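Side-chain contacts in beta-glucuronidase (Dictyoglomus thermophilum, PDB 6XXW), which probably hydrolyses beta-D-glucuronides, releasing glucuronic acid, as a four-chain glycoside hydrolase of family 2: residues Gln63-Asn66 with Leu67-Tyr70; Ile216-Gly220 with Asn221-Val225; Lys376-Glu380 with Gly381-Gly385. One frame throughout, in Å; residues are numbered along the deposited sequence.

Contact 1: Gln63-Asn66 with Leu67-Tyr70; sequences QDIN and LRDY
Ile65 lays its CG1-CD1 arm over one face of the Arg68 guanidinium, the two side chains running side by side in the same direction from the single short helix 65-68. Ile65 CG1 sits 3.4 Å from Arg68 NH2, offset toward the rim of the flat group. With CG1 anti to the backbone N (chi1 -164°), the arm of Ile65 is carried alongside the arginine. Arg68, bent at chi3, turns its edge to Asp69 and grips it side-on: Arg68 NE reaches Asp69 OD1 at 2.9 Å from above the carboxylate plane, while Arg68 NH2 meets Asp69 OD2 at 2.8 Å on its syn side. Beneath them Arg68 N donates a straight bond to Asp64 O (3.1 Å, 171° at the hydrogen). Pro518 and Leu520 of the second subunit pack on Ile65 and Arg68, and Arg68 NH1 donates to Pro519 O of that subunit. Leu67 is buried against Phe41 and Phe58. The N-cap side is looser and exposed: Asp64 OD1 accepts a weak capping bond from Asn66 N (3.0 Å). With Asp69 fixing its edge and Ile65 on one face, the guanidinium probably has little freedom to rotate, and its charge is probably largely balanced at this subunit interface.

Contact 2: Ile216-Gly220 with Asn221-Val225; sequences IESEG and NNFQV
Three chemically different neighbours meet the Phe223 ring from within one tight chain reversal: a methyl over one face, and a serine and a backbone carbonyl at its edge. Ile216 CG2 makes the CH-pi contact, 4.2 Å from the ring centroid and 25° off the normal, displaced toward the CE1-CZ rim. The other branch of Ile216 runs past Phe223 CG and Phe223 CD1, and its end, Ile216 CD1, touches Val225 CG2 at 3.9 Å, bridging ring and valine. At the edge, Ser218 CB lies 3.6 Å from Phe223 CZ and Gly220 O lies 3.4 Å from Phe223 CE2. This is the immunoglobulin-like beta-sandwich domain of family 2 glycoside hydrolases: the chain leaves strand 209-217 of a three-stranded sheet and enters strand 223-228 of a five-stranded one, so that Ile216, Phe223 and Val225 face the buried side together with Ile265 and Leu263 of strand 257-268. An ST turn shapes the connection. Ser218 OG, anti to its own N (chi1 173°), swings round to accept from Gly220 N at 2.8 Å, and it is also hydrogen-bonded to Tyr195 O. Asn221 closes the outer rim, where a water donates to Glu219 O and accepts from Asn221 ND2 at 3.2 Å. Asn221 OD1 and Gly220 O, close but both acceptors, share the ammonium of Lys241, which also bonds Ser218 O.

Contact 3: Lys376-Glu380 with Gly381-Gly385; sequences KVFTE and GRVDG
The backbone doubles back through a type II beta turn from Thr379 to Arg382, closed by Arg382 N donating to Thr379 O (3.0 Å) and extended by Val383 N to Val377 O, a 2.9 Å bond whose donor stands nearly in line with the carbonyl. This irregular loop belongs to the TIM barrel domain, between strand 358-362 and helix 385-402. Gly381 holds a turn position with positive phi (103°), where a CB would collide with Glu380 O. Phe378, just before the beta turn, is the centre of an inverse gamma turn.

On the buried side Val383 spreads its two methyls. Val383 CG2 presses on Val377 CG1 at 3.5 Å, tighter than usual for two carbons, while Val383 CG1 lies obliquely to the Phe378 ring, 3.5 Å from both Phe378 CD1 and Phe378 CE1. Having CG1 anti to the backbone N (chi1 176°) directs one methyl to each partner. Tyr427 of helix 422-438 meets the Phe378 ring edge-to-face and also packs on Val383, tying the loop to that helix.

Arg382 takes another route: its chain is extended from CG to NE and returns along the opposite arm of the loop, where Arg382 NH1 donates to Lys376 O at 2.8 Å and NH2 forms a salt bridge with Glu375. Trimming the residue to an alanine would probably leave Lys376 O without this donor and Glu375 without its charged mate. Beyond the turn Asp384 caps helix 385-402 through OD1 to Thr387 N, and its OD2 forms a salt bridge with Lys386. In the arginine's bond to Lys376, the carbonyl oxygen lies in the guanidinium plane, but NH1 stands 36° out of the carbonyl plane.

The three contacts follow one another along the chain in three different domains, share no helix or strand, and do not touch; the closest, contacts 1 and 3, have nearest atoms about 21 Å apart. Each pairs a buried part with an exposed rim: Leu67 and Arg68 against Asp64 and Asn66 in contact 1, Ile216, Phe223 and Val225 against Asn221 in contact 2, Val377 and Val383 against Glu380 and Gly381 in contact 3. Contact 2 has the most apolar heart. Contact 1 centres on a charged pair, with apolar packing beside it, and faces another subunit; contact 3 mixes both modes. Contacts 1 and 3 each include an N-cap aspartate of a helix; contact 2 has instead an ST turn between two strands.

Contact 1: Gln63-Asn66 with Leu67-Tyr70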
ATOM      1  N   GLN A  63     -22.731  -0.086  -8.529  1.00 12.86           N
ATOM      2  CA  GLN A  63     -22.503   0.165  -7.113  1.00 17.43           C
ATOM      3  C   GLN A  63     -23.644  -0.385  -6.262  1.00 22.59           C
ATOM      4  O   GLN A  63     -23.807   0.016  -5.101  1.00 22.81           O
ATOM      5  CB  GLN A  63     -22.316   1.663  -6.860  1.00 16.25           C
ATOM      6  CG  GLN A  63     -21.359   2.354  -7.817  1.00 20.06           C
ATOM      7  CD  GLN A  63     -20.042   1.615  -7.937  1.00 18.97           C
ATOM      8  OE1 GLN A  63     -19.350   1.364  -6.938  1.00 18.40           O
ATOM      9  NE2 GLN A  63     -19.695   1.245  -9.159  1.00 13.99           N
ATOM     10  N   ASP A  64     -24.450  -1.275  -6.837  1.00 18.95           N
ATOM     11  CA  ASP A  64     -25.572  -1.899  -6.142  1.00 18.57           C
ATOM     12  C   ASP A  64     -25.042  -3.171  -5.493  1.00 20.14           C
ATOM     13  O   ASP A  64     -24.761  -4.152  -6.189  1.00 19.49           O
ATOM     14  CB  ASP A  64     -26.699  -2.187  -7.138  1.00 24.04           C
ATOM     15  CG  ASP A  64     -27.994  -2.678  -6.469  1.00 27.29           C
ATOM     16  OD1 ASP A  64     -27.968  -2.999  -5.267  1.00 27.53           O
ATOM     17  OD2 ASP A  64     -29.037  -2.742  -7.165  1.00 28.97           O
ATOM     18  N   ILE A  65     -24.886  -3.157  -4.162  1.00 20.22           N
ATOM     19  CA  ILE A  65     -24.374  -4.343  -3.479  1.00 20.13           C
ATOM     20  C   ILE A  65     -25.328  -5.528  -3.634  1.00 18.02           C
ATOM     21  O   ILE A  65     -24.901  -6.690  -3.636  1.00 22.45           O
ATOM     22  CB  ILE A  65     -24.104  -4.023  -2.001  1.00 23.65           C
ATOM     23  CG1 ILE A  65     -23.209  -5.091  -1.387  1.00 23.15           C
ATOM     24  CG2 ILE A  65     -25.410  -3.882  -1.217  1.00 21.32           C
ATOM     25  CD1 ILE A  65     -22.644  -4.660  -0.065  1.00 25.33           C
ATOM     26  N   ASN A  66     -26.620  -5.257  -3.780  1.00 19.27           N
ATOM     27  CA  ASN A  66     -27.587  -6.330  -3.935  1.00 21.88           C
ATOM     28  C   ASN A  66     -27.495  -6.989  -5.300  1.00 22.13           C
ATOM     29  O   ASN A  66     -27.931  -8.137  -5.452  1.00 22.32           O
ATOM     30  CB  ASN A  66     -28.981  -5.774  -3.646  1.00 25.26           C
ATOM     31  CG  ASN A  66     -29.172  -5.468  -2.151  1.00 23.62           C
ATOM     32  OD1 ASN A  66     -28.833  -6.286  -1.301  1.00 34.41           O
ATOM     33  ND2 ASN A  66     -29.680  -4.288  -1.838  1.00 34.40           N
ATOM     34  N   LEU A  67     -26.928  -6.301  -6.292  1.00 20.16           N
ATOM     35  CA  LEU A  67     -26.629  -6.957  -7.560  1.00 20.63           C
ATOM     36  C   LEU A  67     -25.296  -7.690  -7.502  1.00 18.03           C
ATOM     37  O   LEU A  67     -25.184  -8.811  -8.005  1.00 19.44           O
ATOM     38  CB  LEU A  67     -26.629  -5.936  -8.700  1.00 18.81           C
ATOM     39  CG  LEU A  67     -26.348  -6.572 -10.058  1.00 17.92           C
ATOM     40  CD1 LEU A  67     -27.418  -7.626 -10.380  1.00 20.96           C
ATOM     41  CD2 LEU A  67     -26.269  -5.501 -11.156  1.00 17.08           C
ATOM     42  N   ARG A  68     -24.279  -7.085  -6.877  1.00 18.54           N
ATOM     43  CA  ARG A  68     -23.017  -7.791  -6.659  1.00 21.03           C
ATOM     44  C   ARG A  68     -23.245  -9.193  -6.087  1.00 19.51           C
ATOM     45  O   ARG A  68     -22.655 -10.176  -6.545  1.00 19.78           O
ATOM     46  CB  ARG A  68     -22.123  -6.972  -5.720  1.00 19.34           C
ATOM     47  CG  ARG A  68     -20.679  -7.467  -5.667  1.00 20.99           C
ATOM     48  CD  ARG A  68     -19.943  -6.912  -4.446  1.00 19.38           C
ATOM     49  NE  ARG A  68     -20.499  -7.417  -3.189  1.00 23.43           N
ATOM     50  CZ  ARG A  68     -20.223  -6.912  -1.988  1.00 26.63           C
ATOM     51  NH1 ARG A  68     -19.391  -5.886  -1.881  1.00 18.30           N
ATOM     52  NH2 ARG A  68     -20.767  -7.439  -0.898  1.00 20.78           N
ATOM     53  N   ASP A  69     -24.108  -9.304  -5.085  1.00 20.15           N
ATOM     54  CA  ASP A  69     -24.325 -10.552  -4.370  1.00 18.22           C
ATOM     55  C   ASP A  69     -25.601 -11.250  -4.813  1.00 24.22           C
ATOM     56  O   ASP A  69     -26.102 -12.134  -4.104  1.00 19.63           O
ATOM     57  CB  ASP A  69     -24.360 -10.287  -2.866  1.00 18.55           C
ATOM     58  CG  ASP A  69     -23.049  -9.712  -2.348  1.00 24.62           C
ATOM     59  OD1 ASP A  69     -21.992  -9.942  -2.994  1.00 22.32           O
ATOM     60  OD2 ASP A  69     -23.081  -9.032  -1.302  1.00 26.68           O
ATOM     61  N   TYR A  70     -26.124 -10.882  -5.981  1.00 18.16           N
ATOM     62  CA  TYR A  70     -27.394 -11.420  -6.451  1.00 19.76           C
ATOM     63  C   TYR A  70     -27.290 -12.915  -6.723  1.00 21.25           C
ATOM     64  O   TYR A  70     -26.262 -13.404  -7.195  1.00 20.07           O
ATOM     65  CB  TYR A  70     -27.820 -10.680  -7.720  1.00 17.76           C
ATOM     66  CG  TYR A  70     -29.153 -11.101  -8.291  1.00 20.01           C
ATOM     67  CD1 TYR A  70     -30.334 -10.615  -7.757  1.00 17.96           C
ATOM     68  CD2 TYR A  70     -29.227 -11.971  -9.380  1.00 18.01           C
ATOM     69  CE1 TYR A  70     -31.566 -10.983  -8.281  1.00 26.49           C
ATOM     70  CE2 TYR A  70     -30.468 -12.357  -9.908  1.00 19.50           C
ATOM     71  CZ  TYR A  70     -31.627 -11.849  -9.351  1.00 22.09           C
ATOM     72  OH  TYR A  70     -32.861 -12.198  -9.854  1.00 26.79           O
TER

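Contact 2: Ile216-Gly220 with Asn221-Val225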
ATOM      1  N   ILE A 216     -13.598 -34.725 -41.944  1.00 21.57           N
ATOM      2  CA  ILE A 216     -14.497 -33.581 -41.970  1.00 22.25           C
ATOM      3  C   ILE A 216     -15.920 -34.070 -41.744  1.00 24.43           C
ATOM      4  O   ILE A 216     -16.321 -35.107 -42.287  1.00 21.03           O
ATOM      5  CB  ILE A 216     -14.395 -32.806 -43.303  1.00 21.19           C
ATOM      6  CG1 ILE A 216     -13.004 -32.206 -43.469  1.00 21.07           C
ATOM      7  CG2 ILE A 216     -15.438 -31.691 -43.367  1.00 22.48           C
ATOM      8  CD1 ILE A 216     -12.633 -31.906 -44.922  1.00 23.28           C
ATOM      9  N   GLU A 217     -16.683 -33.322 -40.952  1.00 20.84           N
ATOM     10  CA  GLU A 217     -18.096 -33.602 -40.720  1.00 20.36           C
ATOM     11  C   GLU A 217     -18.940 -32.626 -41.536  1.00 26.01           C
ATOM     12  O   GLU A 217     -18.820 -31.408 -41.371  1.00 23.83           O
ATOM     13  CB  GLU A 217     -18.434 -33.494 -39.233  1.00 26.91           C
ATOM     14  N   SER A 218     -19.800 -33.156 -42.405  1.00 18.18           N
ATOM     15  CA  SER A 218     -20.602 -32.291 -43.267  1.00 21.49           C
ATOM     16  C   SER A 218     -21.651 -33.152 -43.956  1.00 25.57           C
ATOM     17  O   SER A 218     -21.493 -34.367 -44.066  1.00 24.07           O
ATOM     18  CB  SER A 218     -19.723 -31.564 -44.302  1.00 22.67           C
ATOM     19  OG  SER A 218     -20.494 -30.855 -45.249  1.00 23.32           O
ATOM     20  N   GLU A 219     -22.735 -32.515 -44.401  1.00 26.19           N
ATOM     21  CA  GLU A 219     -23.615 -33.187 -45.350  1.00 30.34           C
ATOM     22  C   GLU A 219     -23.028 -33.203 -46.757  1.00 27.45           C
ATOM     23  O   GLU A 219     -23.453 -34.016 -47.587  1.00 27.03           O
ATOM     24  CB  GLU A 219     -25.001 -32.534 -45.330  1.00 31.18           C
ATOM     25  CG  GLU A 219     -25.850 -33.033 -44.162  1.00 36.11           C
ATOM     26  CD  GLU A 219     -26.919 -32.051 -43.727  1.00 66.00           C
ATOM     27  OE1 GLU A 219     -28.076 -32.192 -44.181  1.00 65.95           O
ATOM     28  OE2 GLU A 219     -26.598 -31.140 -42.927  1.00 72.30           O
ATOM     29  N   GLY A 220     -22.043 -32.349 -47.033  1.00 21.16           N
ATOM     30  CA  GLY A 220     -21.337 -32.397 -48.293  1.00 28.04           C
ATOM     31  C   GLY A 220     -20.287 -33.497 -48.315  1.00 31.21           C
ATOM     32  O   GLY A 220     -19.934 -34.087 -47.290  1.00 26.61           O
ATOM     33  N   ASN A 221     -19.780 -33.776 -49.515  1.00 26.60           N
ATOM     34  CA  ASN A 221     -18.802 -34.847 -49.666  1.00 29.06           C
ATOM     35  C   ASN A 221     -17.590 -34.526 -50.524  1.00 26.95           C
ATOM     36  O   ASN A 221     -16.620 -35.287 -50.461  1.00 31.95           O
ATOM     37  CB  ASN A 221     -19.495 -36.093 -50.233  1.00 32.78           C
ATOM     38  CG  ASN A 221     -20.456 -36.698 -49.249  1.00 31.17           C
ATOM     39  OD1 ASN A 221     -20.050 -37.121 -48.166  1.00 33.70           O
ATOM     40  ND2 ASN A 221     -21.739 -36.709 -49.591  1.00 34.44           N
ATOM     41  N   ASN A 222     -17.589 -33.457 -51.319  1.00 25.94           N
ATOM     42  CA  ASN A 222     -16.453 -33.119 -52.174  1.00 30.24           C
ATOM     43  C   ASN A 222     -15.659 -32.013 -51.498  1.00 30.53           C
ATOM     44  O   ASN A 222     -16.149 -30.889 -51.364  1.00 27.58           O
ATOM     45  CB  ASN A 222     -16.891 -32.662 -53.565  1.00 31.12           C
ATOM     46  CG  ASN A 222     -18.047 -33.456 -54.105  1.00 41.76           C
ATOM     47  OD1 ASN A 222     -18.118 -34.670 -53.935  1.00 40.59           O
ATOM     48  ND2 ASN A 222     -18.966 -32.770 -54.771  1.00 50.97           N
ATOM     49  N   PHE A 223     -14.420 -32.319 -51.116  1.00 25.16           N
ATOM     50  CA  PHE A 223     -13.578 -31.384 -50.383  1.00 23.85           C
ATOM     51  C   PHE A 223     -12.190 -31.333 -50.992  1.00 22.76           C
ATOM     52  O   PHE A 223     -11.632 -32.361 -51.386  1.00 26.49           O
ATOM     53  CB  PHE A 223     -13.476 -31.781 -48.899  1.00 22.21           C
ATOM     54  CG  PHE A 223     -14.765 -31.678 -48.171  1.00 23.64           C
ATOM     55  CD1 PHE A 223     -15.140 -30.487 -47.564  1.00 25.24           C
ATOM     56  CD2 PHE A 223     -15.609 -32.774 -48.076  1.00 21.57           C
ATOM     57  CE1 PHE A 223     -16.342 -30.398 -46.893  1.00 23.82           C
ATOM     58  CE2 PHE A 223     -16.809 -32.685 -47.416  1.00 23.27           C
ATOM     59  CZ  PHE A 223     -17.181 -31.499 -46.825  1.00 21.48           C
ATOM     60  N   GLN A 224     -11.645 -30.128 -51.072  1.00 25.96           N
ATOM     61  CA  GLN A 224     -10.227 -29.917 -51.295  1.00 23.09           C
ATOM     62  C   GLN A 224      -9.650 -29.324 -50.019  1.00 27.29           C
ATOM     63  O   GLN A 224     -10.214 -28.376 -49.469  1.00 24.36           O
ATOM     64  CB  GLN A 224      -9.971 -28.986 -52.482  1.00 27.10           C
ATOM     65  CG  GLN A 224      -8.486 -28.780 -52.749  1.00 28.98           C
ATOM     66  CD  GLN A 224      -8.198 -27.732 -53.821  1.00 44.26           C
ATOM     67  OE1 GLN A 224      -8.837 -26.679 -53.872  1.00 41.57           O
ATOM     68  NE2 GLN A 224      -7.217 -28.017 -54.672  1.00 39.76           N
ATOM     69  N   VAL A 225      -8.544 -29.889 -49.551  1.00 24.40           N
ATOM     70  CA  VAL A 225      -7.895 -29.463 -48.316  1.00 28.22           C
ATOM     71  C   VAL A 225      -6.460 -29.100 -48.650  1.00 23.46           C
ATOM     72  O   VAL A 225      -5.765 -29.864 -49.329  1.00 26.98           O
ATOM     73  CB  VAL A 225      -7.948 -30.563 -47.240  1.00 21.55           C
ATOM     74  CG1 VAL A 225      -7.163 -30.148 -46.018  1.00 27.15           C
ATOM     75  CG2 VAL A 225      -9.400 -30.892 -46.881  1.00 20.89           C
TER
HETATM   76  O   HOH W   1     -23.530 -37.000 -46.957  1.00 37.13           O

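Contact 3: Lys376-Glu380 with Gly381-Gly385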
ATOM      1  N   LYS A 376     -19.616 -36.439   3.551  1.00 34.39           N
ATOM      2  CA  LYS A 376     -19.230 -37.115   2.323  1.00 29.45           C
ATOM      3  C   LYS A 376     -19.789 -36.386   1.111  1.00 28.83           C
ATOM      4  O   LYS A 376     -20.892 -35.835   1.145  1.00 27.03           O
ATOM      5  CB  LYS A 376     -19.681 -38.574   2.336  1.00 25.77           C
ATOM      6  CG  LYS A 376     -19.318 -39.263   3.657  1.00 44.34           C
ATOM      7  CD  LYS A 376     -18.682 -40.637   3.457  1.00 56.43           C
ATOM      8  CE  LYS A 376     -17.883 -41.071   4.705  1.00 54.53           C
ATOM      9  NZ  LYS A 376     -16.542 -40.377   4.808  1.00 57.82           N
ATOM     10  N   VAL A 377     -18.996 -36.376   0.044  1.00 26.90           N
ATOM     11  CA  VAL A 377     -19.308 -35.640  -1.170  1.00 24.56           C
ATOM     12  C   VAL A 377     -19.903 -36.550  -2.233  1.00 21.88           C
ATOM     13  O   VAL A 377     -20.839 -36.167  -2.930  1.00 22.27           O
ATOM     14  CB  VAL A 377     -18.035 -34.936  -1.696  1.00 26.53           C
ATOM     15  CG1 VAL A 377     -18.259 -34.398  -3.103  1.00 20.05           C
ATOM     16  CG2 VAL A 377     -17.614 -33.832  -0.751  1.00 27.75           C
ATOM     17  N   PHE A 378     -19.359 -37.758  -2.366  1.00 21.77           N
ATOM     18  CA  PHE A 378     -19.771 -38.686  -3.415  1.00 20.66           C
ATOM     19  C   PHE A 378     -20.831 -39.602  -2.822  1.00 27.92           C
ATOM     20  O   PHE A 378     -20.579 -40.740  -2.420  1.00 24.78           O
ATOM     21  CB  PHE A 378     -18.563 -39.430  -3.960  1.00 21.06           C
ATOM     22  CG  PHE A 378     -17.626 -38.532  -4.707  1.00 19.57           C
ATOM     23  CD1 PHE A 378     -17.784 -38.331  -6.073  1.00 17.97           C
ATOM     24  CD2 PHE A 378     -16.639 -37.832  -4.041  1.00 20.71           C
ATOM     25  CE1 PHE A 378     -16.941 -37.479  -6.772  1.00 22.29           C
ATOM     26  CE2 PHE A 378     -15.788 -36.974  -4.735  1.00 22.57           C
ATOM     27  CZ  PHE A 378     -15.942 -36.799  -6.097  1.00 19.14           C
ATOM     28  N   THR A 379     -22.044 -39.067  -2.762  1.00 24.29           N
ATOM     29  CA  THR A 379     -23.113 -39.691  -2.008  1.00 24.92           C
ATOM     30  C   THR A 379     -24.440 -39.148  -2.515  1.00 30.54           C
ATOM     31  O   THR A 379     -24.504 -38.082  -3.139  1.00 22.91           O
ATOM     32  CB  THR A 379     -22.928 -39.443  -0.505  1.00 27.12           C
ATOM     33  OG1 THR A 379     -23.815 -40.285   0.243  1.00 28.78           O
ATOM     34  CG2 THR A 379     -23.149 -37.964  -0.141  1.00 27.17           C
ATOM     35  N   GLU A 380     -25.492 -39.924  -2.285  1.00 28.09           N
ATOM     36  CA  GLU A 380     -26.832 -39.465  -2.606  1.00 25.22           C
ATOM     37  C   GLU A 380     -27.078 -38.128  -1.923  1.00 20.97           C
ATOM     38  O   GLU A 380     -26.781 -37.960  -0.742  1.00 33.06           O
ATOM     39  CB  GLU A 380     -27.863 -40.501  -2.150  1.00 29.53           C
ATOM     40  CG  GLU A 380     -27.833 -41.789  -2.949  1.00 28.88           C
ATOM     41  CD  GLU A 380     -26.702 -42.715  -2.510  1.00 32.65           C
ATOM     42  OE1 GLU A 380     -26.112 -42.470  -1.432  1.00 31.87           O
ATOM     43  OE2 GLU A 380     -26.410 -43.690  -3.231  1.00 34.26           O
ATOM     44  N   GLY A 381     -27.595 -37.165  -2.679  1.00 28.23           N
ATOM     45  CA  GLY A 381     -27.812 -35.835  -2.175  1.00 33.20           C
ATOM     46  C   GLY A 381     -26.777 -34.831  -2.635  1.00 43.09           C
ATOM     47  O   GLY A 381     -27.085 -33.636  -2.735  1.00 36.71           O
ATOM     48  N   ARG A 382     -25.560 -35.289  -2.930  1.00 29.97           N
ATOM     49  CA  ARG A 382     -24.537 -34.382  -3.437  1.00 28.21           C
ATOM     50  C   ARG A 382     -24.048 -34.834  -4.808  1.00 25.24           C
ATOM     51  O   ARG A 382     -24.810 -34.801  -5.779  1.00 28.96           O
ATOM     52  CB  ARG A 382     -23.405 -34.273  -2.415  1.00 29.28           C
ATOM     53  CG  ARG A 382     -23.880 -33.560  -1.154  1.00 25.01           C
ATOM     54  CD  ARG A 382     -22.793 -33.362  -0.124  1.00 30.61           C
ATOM     55  NE  ARG A 382     -23.282 -32.581   1.011  1.00 36.59           N
ATOM     56  CZ  ARG A 382     -22.962 -32.810   2.281  1.00 39.92           C
ATOM     57  NH1 ARG A 382     -22.143 -33.810   2.598  1.00 36.35           N
ATOM     58  NH2 ARG A 382     -23.462 -32.038   3.238  1.00 40.45           N
ATOM     59  N   VAL A 383     -22.792 -35.255  -4.912  1.00 18.33           N
ATOM     60  CA  VAL A 383     -22.239 -35.705  -6.189  1.00 22.28           C
ATOM     61  C   VAL A 383     -22.725 -37.129  -6.453  1.00 23.82           C
ATOM     62  O   VAL A 383     -22.325 -38.070  -5.759  1.00 22.41           O
ATOM     63  CB  VAL A 383     -20.710 -35.629  -6.196  1.00 19.81           C
ATOM     64  CG1 VAL A 383     -20.156 -36.191  -7.493  1.00 21.87           C
ATOM     65  CG2 VAL A 383     -20.249 -34.178  -5.973  1.00 18.92           C
ATOM     66  N   ASP A 384     -23.574 -37.289  -7.465  1.00 19.94           N
ATOM     67  CA  ASP A 384     -24.247 -38.560  -7.735  1.00 22.38           C
ATOM     68  C   ASP A 384     -24.259 -38.823  -9.240  1.00 24.12           C
ATOM     69  O   ASP A 384     -23.491 -38.234 -10.009  1.00 23.87           O
ATOM     70  CB  ASP A 384     -25.661 -38.546  -7.134  1.00 23.08           C
ATOM     71  CG  ASP A 384     -26.561 -37.478  -7.752  1.00 27.69           C
ATOM     72  OD1 ASP A 384     -26.146 -36.789  -8.716  1.00 22.65           O
ATOM     73  OD2 ASP A 384     -27.696 -37.329  -7.265  1.00 27.37           O
ATOM     74  N   GLY A 385     -25.170 -39.702  -9.674  1.00 24.92           N
ATOM     75  CA  GLY A 385     -25.267 -40.048 -11.088  1.00 22.91           C
ATOM     76  C   GLY A 385     -25.627 -38.875 -11.988  1.00 24.70           C
ATOM     77  O   GLY A 385     -25.184 -38.811 -13.142  1.00 22.11           O
TER